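Local atomic coordinates of phosphotriesterase, putative (Deinococcus radiodurans, PDB entry 4J35), a protein that probably hydrolyses lactones with two divalent metal ions, and is engineered here from a weak promiscuous lactonase toward organophosphate hydrolysis. Residues Glu242-Ser245 with Val246-Thr249; Ala275-Glu278 with Ala279-Pro282; Leu290-Ser293 with Asp294-Pro298; Arg303-Glu307 with Glu308-Gln312. The protein carries 7 engineered substitutions. All blocks are in the same frame, centred on the assembly; numbering follows the deposited sequence.

Contact 1 of 4, residues Glu242-Ser245 with Val246-Thr249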
loop_
_atom_site.group_PDB
_atom_site.type_symbol
_atom_site.label_atom_id
_atom_site.label_comp_id
_atom_site.label_asym_id
_atom_site.label_seq_id
_atom_site.Cartn_x
_atom_site.Cartn_y
_atom_site.Cartn_z
ATOM N N GLU A 242 -4.665 -13.769 15.017
ATOM C CA GLU A 242 -3.733 -12.968 15.804
ATOM C C GLU A 242 -3.850 -11.498 15.413
ATOM O O GLU A 242 -3.851 -10.607 16.279
ATOM C CB GLU A 242 -2.295 -13.455 15.624
ATOM C CG GLU A 242 -2.082 -14.900 16.058
ATOM C CD GLU A 242 -0.763 -15.485 15.570
ATOM O OE1 GLU A 242 -0.296 -15.093 14.482
ATOM O OE2 GLU A 242 -0.193 -16.349 16.273
ATOM N N ARG A 243 -3.941 -11.239 14.111
ATOM C CA ARG A 243 -4.191 -9.887 13.637
ATOM C C ARG A 243 -5.374 -9.291 14.371
ATOM O O ARG A 243 -5.279 -8.210 14.920
ATOM C CB ARG A 243 -4.490 -9.863 12.140
ATOM C CG ARG A 243 -3.283 -10.116 11.266
ATOM C CD ARG A 243 -3.596 -9.872 9.793
ATOM N NE ARG A 243 -2.385 -9.990 8.981
ATOM C CZ ARG A 243 -1.866 -11.132 8.534
ATOM N NH1 ARG A 243 -2.461 -12.299 8.772
ATOM N NH2 ARG A 243 -0.742 -11.104 7.835
ATOM N N LEU A 244 -6.499 -9.987 14.372
ATOM C CA LEU A 244 -7.735 -9.382 14.882
ATOM C C LEU A 244 -7.705 -9.233 16.398
ATOM O O LEU A 244 -8.366 -8.367 16.955
ATOM C CB LEU A 244 -8.974 -10.174 14.459
ATOM C CG LEU A 244 -9.215 -10.284 12.957
ATOM C CD1 LEU A 244 -10.526 -10.988 12.702
ATOM C CD2 LEU A 244 -9.189 -8.931 12.268
ATOM N N SER A 245 -6.942 -10.093 17.054
ATOM C CA SER A 245 -6.753 -9.981 18.484
ATOM C C SER A 245 -6.071 -8.635 18.810
ATOM O O SER A 245 -6.508 -7.926 19.718
ATOM C CB SER A 245 -5.913 -11.156 18.990
ATOM O OG SER A 245 -5.760 -11.101 20.398
ATOM N N VAL A 246 -5.028 -8.268 18.060
ATOM C CA VAL A 246 -4.323 -6.995 18.310
ATOM C C VAL A 246 -5.245 -5.860 17.936
ATOM O O VAL A 246 -5.384 -4.880 18.665
ATOM C CB VAL A 246 -3.017 -6.865 17.499
ATOM C CG1 VAL A 246 -2.332 -5.510 17.767
ATOM C CG2 VAL A 246 -2.072 -7.983 17.837
ATOM N N LEU A 247 -5.926 -6.007 16.810
ATOM C CA LEU A 247 -6.830 -4.959 16.355
ATOM C C LEU A 247 -7.939 -4.641 17.364
ATOM O O LEU A 247 -8.276 -3.470 17.583
ATOM C CB LEU A 247 -7.473 -5.364 15.042
ATOM C CG LEU A 247 -8.132 -4.251 14.242
ATOM C CD1 LEU A 247 -7.069 -3.319 13.603
ATOM C CD2 LEU A 247 -8.996 -4.898 13.166
ATOM N N THR A 248 -8.543 -5.675 17.950
ATOM C CA THR A 248 -9.676 -5.449 18.848
ATOM C C THR A 248 -9.182 -4.707 20.102
ATOM O O THR A 248 -9.873 -3.842 20.624
ATOM C CB THR A 248 -10.438 -6.742 19.211
ATOM O OG1 THR A 248 -9.545 -7.726 19.751
ATOM C CG2 THR A 248 -11.093 -7.299 17.964
ATOM N N THR A 249 -7.991 -5.072 20.558
ATOM C CA THR A 249 -7.325 -4.383 21.649
ATOM C C THR A 249 -7.175 -2.896 21.363
ATOM O O THR A 249 -7.424 -2.043 22.240
ATOM C CB THR A 249 -5.932 -4.962 21.857
ATOM O OG1 THR A 249 -6.050 -6.334 22.239
ATOM C CG2 THR A 249 -5.154 -4.191 22.924
#
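Leu-244 and Thr-248 meet one turn apart on helix 240-251, which links strands 223-226 and 259-261 as the helix of a beta-alpha-beta unit of the TIM barrel. They illustrate how helical threonines turn their hydroxyls back onto the preceding turn. Thr-248 N donates to Leu-244 O at 2.9 Å, and its side chain follows: with chi1 at 54°, OG1 sits between the backbone N and the carbonyl carbon. From there OG1 lies 3.1 Å from Leu-244 O and 3.0 Å from Ser-245 O, although its single proton can serve just one at a time. Ser-245 O is also approached by Thr-249, whose hydroxyl OG1 donates to it at 3.0 Å while Thr-249 N adds a weak bond. At its side-chain end, Leu-244 CD2 rests 4.1 Å from Leu-247 CD2, the two chains crossing at a slant.

Around them, Leu-244 packs on Ile-296 and Arg-303 of helix 291-303, and Val-246 and Leu-247 lie on Phe-226 of strand 223-226. Arg-243 has its side chain about 8 Å from those of the metal ligands His-204 and Asp-264. Its guanidinium uses every nitrogen, NE and NH1 in salt bridges to Asp-206 OD2 and Asp-240 OD1, NH2 in a hydrogen bond to Leu-231 O.

Contact 2 of 4, residues Ala275-Glu278 with Ala279-Pro282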
loop_
_atom_site.group_PDB
_atom_site.type_symbol
_atom_site.label_atom_id
_atom_site.label_comp_id
_atom_site.label_asym_id
_atom_site.label_seq_id
_atom_site.Cartn_x
_atom_site.Cartn_y
_atom_site.Cartn_z
ATOM N N ALA A 275 3.453 -21.686 -9.623
ATOM C CA ALA A 275 2.583 -22.589 -8.877
ATOM C C ALA A 275 2.890 -22.541 -7.393
ATOM O O ALA A 275 4.043 -22.649 -6.974
ATOM C CB ALA A 275 2.746 -24.004 -9.389
ATOM N N ILE A 276 1.845 -22.379 -6.599
ATOM C CA ILE A 276 1.974 -22.385 -5.147
ATOM C C ILE A 276 2.136 -23.828 -4.666
ATOM O O ILE A 276 1.319 -24.670 -5.005
ATOM C CB ILE A 276 0.730 -21.769 -4.501
ATOM C CG1 ILE A 276 0.550 -20.342 -5.017
ATOM C CG2 ILE A 276 0.849 -21.790 -2.984
ATOM C CD1 ILE A 276 1.747 -19.421 -4.737
ATOM N N PRO A 277 3.215 -24.117 -3.913
ATOM C CA PRO A 277 3.425 -25.471 -3.387
ATOM C C PRO A 277 2.281 -25.878 -2.480
ATOM O O PRO A 277 1.650 -25.027 -1.879
ATOM C CB PRO A 277 4.708 -25.348 -2.563
ATOM C CG PRO A 277 5.369 -24.102 -3.043
ATOM C CD PRO A 277 4.257 -23.191 -3.451
ATOM N N GLU A 278 2.033 -27.177 -2.374
ATOM C CA GLU A 278 0.891 -27.665 -1.623
ATOM C C GLU A 278 0.935 -27.204 -0.177
ATOM O O GLU A 278 -0.059 -26.743 0.366
ATOM C CB GLU A 278 0.820 -29.203 -1.717
ATOM C CG GLU A 278 0.478 -29.716 -3.115
ATOM C CD GLU A 278 1.674 -29.729 -4.106
ATOM O OE1 GLU A 278 2.763 -29.175 -3.795
ATOM O OE2 GLU A 278 1.508 -30.317 -5.205
ATOM N N ALA A 279 2.098 -27.301 0.451
ATOM C CA ALA A 279 2.228 -26.909 1.852
ATOM C C ALA A 279 1.839 -25.445 2.108
ATOM O O ALA A 279 1.454 -25.084 3.222
ATOM C CB ALA A 279 3.659 -27.139 2.318
ATOM N N ALA A 280 1.947 -24.610 1.081
ATOM C CA ALA A 280 1.768 -23.170 1.243
ATOM C C ALA A 280 0.340 -22.736 0.954
ATOM O O ALA A 280 -0.001 -21.576 1.116
ATOM C CB ALA A 280 2.737 -22.418 0.325
ATOM N N LEU A 281 -0.506 -23.657 0.515
ATOM C CA LEU A 281 -1.856 -23.267 0.120
ATOM C C LEU A 281 -2.647 -22.606 1.258
ATOM O O LEU A 281 -3.438 -21.687 1.025
ATOM C CB LEU A 281 -2.611 -24.474 -0.406
ATOM C CG LEU A 281 -2.118 -24.910 -1.787
ATOM C CD1 LEU A 281 -2.806 -26.180 -2.245
ATOM C CD2 LEU A 281 -2.340 -23.803 -2.809
ATOM N N PRO A 282 -2.482 -23.102 2.488
ATOM C CA PRO A 282 -3.274 -22.463 3.543
ATOM C C PRO A 282 -2.881 -21.001 3.762
ATOM O O PRO A 282 -3.750 -20.192 4.040
ATOM C CB PRO A 282 -2.959 -23.316 4.782
ATOM C CG PRO A 282 -2.603 -24.672 4.216
ATOM C CD PRO A 282 -1.874 -24.368 2.935
#
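Pro-277 and Ala-280 open a tight turn at the protein surface, a small case of how a chain is wound by 3-10 geometry before a short helix. Two backbone hydrogen bonds define it. Ala-280 N donates to Pro-277 O at 3.0 Å, and Leu-281 N donates to Glu-278 O at 3.1 Å, each linking residues three apart. Both donors stand well above the plane of the carbonyl they reach, by 54° and 59°, and so lie off its lone pairs. Glu-278 N, buried inside the turn, has no partner in the model.

The apolar contacts gather on Ile-276. Its chi1 of -58° sends CG2 opposite the backbone N, where it meets Ala-280 CB at 3.9 Å and Leu-281 CD2 at 3.8 Å. Pro-277 adds its ring carbon CD, 4.1 Å from Ala-280 CB. Leu-281 also folds back over the turn, with CG 3.5 Å from Glu-278 O. Pro-282, which has no N-H to offer, brings CD toward that same oxygen.

In the fold, the turn closes the loop that follows strand 266-269, which runs parallel to strand 17-26 in the barrel, and leads into the short, weakly bonded helix 281-284, with helix 291-303 next along the chain.

Contact 3 of 4, residues Leu290-Ser293 with Asp294-Pro298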
loop_
_atom_site.group_PDB
_atom_site.type_symbol
_atom_site.label_atom_id
_atom_site.label_comp_id
_atom_site.label_asym_id
_atom_site.label_seq_id
_atom_site.Cartn_x
_atom_site.Cartn_y
_atom_site.Cartn_z
ATOM N N LEU A 290 -11.356 -9.783 -1.579
ATOM C CA LEU A 290 -12.724 -9.858 -1.097
ATOM C C LEU A 290 -12.816 -10.348 0.348
ATOM O O LEU A 290 -13.911 -10.430 0.927
ATOM C CB LEU A 290 -13.515 -10.871 -2.011
ATOM C CG LEU A 290 -13.256 -10.661 -3.497
ATOM C CD1 LEU A 290 -14.015 -11.745 -4.340
ATOM C CD2 LEU A 290 -13.714 -9.313 -3.947
ATOM N N HIS A 291 -11.687 -10.780 0.891
ATOM C CA HIS A 291 -11.605 -11.385 2.212
ATOM C C HIS A 291 -12.031 -10.419 3.330
ATOM O O HIS A 291 -12.735 -10.808 4.263
ATOM C CB HIS A 291 -10.181 -11.894 2.404
ATOM C CG HIS A 291 -9.859 -12.386 3.781
ATOM N ND1 HIS A 291 -10.666 -13.256 4.477
ATOM C CD2 HIS A 291 -8.787 -12.159 4.570
ATOM C CE1 HIS A 291 -10.109 -13.540 5.639
ATOM N NE2 HIS A 291 -8.970 -12.877 5.725
ATOM N N ILE A 292 -11.738 -9.132 3.191
ATOM C CA ILE A 292 -11.990 -8.239 4.314
ATOM C C ILE A 292 -13.507 -8.031 4.381
ATOM O O ILE A 292 -14.134 -8.229 5.416
ATOM C CB ILE A 292 -11.246 -6.912 4.208
ATOM C CG1 ILE A 292 -9.843 -7.130 4.746
ATOM C CG2 ILE A 292 -11.996 -5.849 4.992
ATOM C CD1 ILE A 292 -8.865 -5.970 4.442
ATOM N N SER A 293 -14.094 -7.726 3.226
ATOM C CA SER A 293 -15.540 -7.623 3.111
ATOM C C SER A 293 -16.297 -8.882 3.562
ATOM O O SER A 293 -17.261 -8.774 4.333
ATOM C CB SER A 293 -15.935 -7.258 1.691
ATOM O OG SER A 293 -15.321 -6.053 1.280
ATOM N N ASP A 294 -15.905 -10.070 3.083
ATOM C CA ASP A 294 -16.704 -11.275 3.333
ATOM C C ASP A 294 -16.469 -11.918 4.699
ATOM O O ASP A 294 -17.387 -12.551 5.241
ATOM C CB ASP A 294 -16.449 -12.375 2.257
ATOM C CG ASP A 294 -16.831 -11.945 0.875
ATOM O OD1 ASP A 294 -17.423 -10.862 0.729
ATOM O OD2 ASP A 294 -16.577 -12.724 -0.082
ATOM N N ASP A 295 -15.246 -11.814 5.224
ATOM C CA ASP A 295 -14.857 -12.595 6.402
ATOM C C ASP A 295 -14.516 -11.681 7.598
ATOM O O ASP A 295 -14.891 -11.950 8.738
ATOM C CB ASP A 295 -13.629 -13.428 6.132
ATOM C CG ASP A 295 -13.838 -14.429 5.004
ATOM O OD1 ASP A 295 -14.895 -15.091 5.040
ATOM O OD2 ASP A 295 -12.951 -14.485 4.132
ATOM N N ILE A 296 -13.798 -10.608 7.320
ATOM C CA ILE A 296 -13.225 -9.810 8.419
ATOM C C ILE A 296 -14.226 -8.877 9.052
ATOM O O ILE A 296 -14.433 -8.922 10.265
ATOM C CB ILE A 296 -12.007 -9.001 7.935
ATOM C CG1 ILE A 296 -10.935 -9.941 7.375
ATOM C CG2 ILE A 296 -11.474 -8.108 9.068
ATOM C CD1 ILE A 296 -10.418 -10.963 8.373
ATOM N N LEU A 297 -14.814 -7.982 8.276
ATOM C CA LEU A 297 -15.723 -7.010 8.867
ATOM C C LEU A 297 -16.865 -7.650 9.674
ATOM O O LEU A 297 -17.242 -7.183 10.743
ATOM C CB LEU A 297 -16.262 -6.048 7.794
ATOM C CG LEU A 297 -15.205 -5.282 6.989
ATOM C CD1 LEU A 297 -15.863 -4.248 6.077
ATOM C CD2 LEU A 297 -14.130 -4.606 7.891
ATOM N N PRO A 298 -17.448 -8.746 9.159
ATOM C CA PRO A 298 -18.551 -9.348 9.900
ATOM C C PRO A 298 -18.005 -9.964 11.162
ATOM O O PRO A 298 -18.683 -10.066 12.181
ATOM C CB PRO A 298 -19.060 -10.474 8.938
ATOM C CG PRO A 298 -18.657 -10.027 7.593
ATOM C CD PRO A 298 -17.307 -9.282 7.794
#
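His-291 O is gripped by two backbone donors of the following turn, Asp-295 N at 2.9 Å and Ile-296 N at 3.2 Å. The second bond spans five residues instead of four, and Leu-297 N repeats the step by donating to Ile-292 O at 3.0 Å. The helix is thus locally widened into a pi-type turn, and it is kinked at Pro-298, which lacks an N-H and leaves its ring carbon CD 3.5 Å from Ser-293 O.

The same two turns are tied through side chains. With chi1 at 172°, the His-291 ring is held opposite its backbone N and lies beside Asp-295. ND1 donates to Asp-295 OD2 at 2.6 Å, a short bond lying in the ring plane and using the anti lone pair of that oxygen, while ring and carboxylate planes stand 57° apart. Ile-296 comes over a face of the ring: CG1 is 4.0 Å from the centroid in a CH-pi contact, and CD1 reaches 3.6 Å from NE2. Farther along, Ile-292 CG2 packs on Leu-297 CD2 at 3.8 Å.

Asp-240 holds the other ring nitrogen, its OD2 hydrogen-bonded to His-291 NE2, so the ring is pinned at both nitrogens and its rotation fixed. Asp-294 forms a salt bridge through OD1 with Arg-59. Ile-292 and Leu-297 lie against Leu-261 of strand 259-261, the packing of outer helix on inner strand that characterises a TIM barrel, here made by a helix carrying a pi-type turn just before a proline.

Contact 4 of 4, residues Arg303-Glu307 with Glu308-Gln312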
loop_
_atom_site.group_PDB
_atom_site.type_symbol
_atom_site.label_atom_id
_atom_site.label_comp_id
_atom_site.label_asym_id
_atom_site.label_seq_id
_atom_site.Cartn_x
_atom_site.Cartn_y
_atom_site.Cartn_z
ATOM N N ARG A 303 -17.646 -9.517 17.047
ATOM C CA ARG A 303 -16.803 -9.365 18.232
ATOM C C ARG A 303 -17.191 -8.195 19.116
ATOM O O ARG A 303 -16.647 -8.065 20.207
ATOM C CB ARG A 303 -15.347 -9.168 17.822
ATOM C CG ARG A 303 -14.635 -10.431 17.407
ATOM C CD ARG A 303 -13.273 -10.111 16.838
ATOM N NE ARG A 303 -12.629 -11.295 16.270
ATOM C CZ ARG A 303 -11.631 -11.974 16.831
ATOM N NH1 ARG A 303 -11.104 -11.595 17.988
ATOM N NH2 ARG A 303 -11.138 -13.034 16.209
ATOM N N GLY A 304 -18.088 -7.331 18.642
ATOM C CA GLY A 304 -18.495 -6.161 19.407
ATOM C C GLY A 304 -17.958 -4.844 18.854
ATOM O O GLY A 304 -18.222 -3.760 19.383
ATOM N N ILE A 305 -17.197 -4.914 17.768
ATOM C CA ILE A 305 -16.796 -3.695 17.096
ATOM C C ILE A 305 -18.039 -3.099 16.463
ATOM O O ILE A 305 -18.856 -3.832 15.923
ATOM C CB ILE A 305 -15.700 -3.975 16.060
ATOM C CG1 ILE A 305 -14.504 -4.654 16.745
ATOM C CG2 ILE A 305 -15.324 -2.696 15.320
ATOM C CD1 ILE A 305 -13.992 -3.890 18.028
ATOM N N THR A 306 -18.226 -1.788 16.575
ATOM C CA THR A 306 -19.494 -1.169 16.181
ATOM C C THR A 306 -19.517 -0.773 14.703
ATOM O O THR A 306 -18.472 -0.663 14.040
ATOM C CB THR A 306 -19.795 0.117 16.972
ATOM O OG1 THR A 306 -18.987 1.165 16.442
ATOM C CG2 THR A 306 -19.538 -0.051 18.478
ATOM N N GLU A 307 -20.714 -0.556 14.165
ATOM C CA GLU A 307 -20.792 -0.125 12.784
ATOM C C GLU A 307 -20.058 1.185 12.596
ATOM O O GLU A 307 -19.426 1.377 11.572
ATOM C CB GLU A 307 -22.219 -0.001 12.269
ATOM C CG GLU A 307 -22.924 -1.319 12.156
ATOM C CD GLU A 307 -22.292 -2.249 11.113
ATOM O OE1 GLU A 307 -21.252 -1.876 10.510
ATOM O OE2 GLU A 307 -22.843 -3.359 10.893
ATOM N N GLU A 308 -20.164 2.093 13.566
ATOM C CA GLU A 308 -19.478 3.366 13.469
ATOM C C GLU A 308 -17.967 3.192 13.349
ATOM O O GLU A 308 -17.341 3.900 12.582
ATOM C CB GLU A 308 -19.813 4.242 14.685
ATOM C CG GLU A 308 -19.068 5.576 14.689
ATOM C CD GLU A 308 -19.487 6.476 15.841
ATOM O OE1 GLU A 308 -20.556 6.221 16.442
ATOM O OE2 GLU A 308 -18.746 7.436 16.142
ATOM N N GLN A 309 -17.398 2.258 14.111
ATOM C CA GLN A 309 -15.970 2.001 14.090
ATOM C C GLN A 309 -15.539 1.397 12.773
ATOM O O GLN A 309 -14.489 1.686 12.253
ATOM C CB GLN A 309 -15.572 1.055 15.230
ATOM C CG GLN A 309 -15.626 1.726 16.617
ATOM C CD GLN A 309 -15.314 0.751 17.733
ATOM O OE1 GLN A 309 -15.951 -0.281 17.855
ATOM N NE2 GLN A 309 -14.312 1.070 18.544
ATOM N N VAL A 310 -16.378 0.522 12.228
ATOM C CA VAL A 310 -16.008 -0.134 11.015
ATOM C C VAL A 310 -16.004 0.888 9.919
ATOM O O VAL A 310 -15.084 0.923 9.103
ATOM C CB VAL A 310 -17.000 -1.268 10.673
ATOM C CG1 VAL A 310 -16.889 -1.633 9.222
ATOM C CG2 VAL A 310 -16.747 -2.475 11.580
ATOM N N GLY A 311 -17.016 1.742 9.888
ATOM C CA GLY A 311 -17.091 2.756 8.847
ATOM C C GLY A 311 -15.964 3.775 9.003
ATOM O O GLY A 311 -15.538 4.428 8.038
ATOM N N GLN A 312 -15.465 3.916 10.222
ATOM C CA GLN A 312 -14.364 4.860 10.442
ATOM C C GLN A 312 -13.064 4.334 9.807
ATOM O O GLN A 312 -12.305 5.092 9.192
ATOM C CB GLN A 312 -14.131 5.070 11.918
ATOM C CG GLN A 312 -13.069 6.183 12.236
ATOM C CD GLN A 312 -13.525 7.578 11.815
ATOM O OE1 GLN A 312 -14.585 8.056 12.235
ATOM N NE2 GLN A 312 -12.731 8.234 10.977
HETATM O O HOH W 1 -16.657 -1.657 20.520
#
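Thr-306 and Gln-309 are brought together by their first torsions. A chi1 of 77° sets the threonine OG1 between its backbone N and carbonyl carbon, facing the first turn of the helix, while a chi1 of -72° lays the glutamine CG beside its own N, and the extended chain carries the amide back to the loop. Two reciprocal bonds follow. Gln-309 N donates to Thr-306 OG1 at 3.0 Å, and Thr-306 N donates to Gln-309 OE1, also at 3.0 Å, almost straight and on a lone pair in the plane of the amide. A water donates to the same OE1 at 3.1 Å and to Gly-304 O at 2.9 Å, tying the amide to the loop a second time.

This is a capping box at the start of helix 307-322, with Thr-306 as N-cap. Beside it, Ile-305 CG2 meets Val-310 CG2 at 4.0 Å, joining the residue before the cap to the helix as a hydrophobic staple. One residue earlier the previous helix ends in a Schellman motif, in which Gly-304 takes a phi of 108°.

Regular helical bonding begins with Val-310 N to Thr-306 O and Gly-311 N to Glu-307 O. Arg-301 of helix 291-303 spans the corner, with NE in a salt bridge to Glu-307 OE2 and NH1 bonded to Ile-305 O, and Ile-305 packs on Leu-251 of helix 240-251.

Overall arrangement
The four contacts follow in series along the last third of the chain. Contacts 1, 3 and 4 form a cluster on one side of the TIM barrel, their centres 13 to 15 Å apart, where helix 240-251, helix 291-303 and the start of helix 307-322 lie together. Arg-303 of contact 4 lies on Thr-248 of contact 1, and Leu-297 of contact 3 meets Val-310 of contact 4. Contact 2 stands apart, its centre 22 Å from contact 3 and 34 Å from contact 4, in the surface loop after strand 266-269. Contacts 1 and 3 bring side chains within about 8 to 9 Å of those of metal ligands, whereas contacts 2 and 4 lie away from the site.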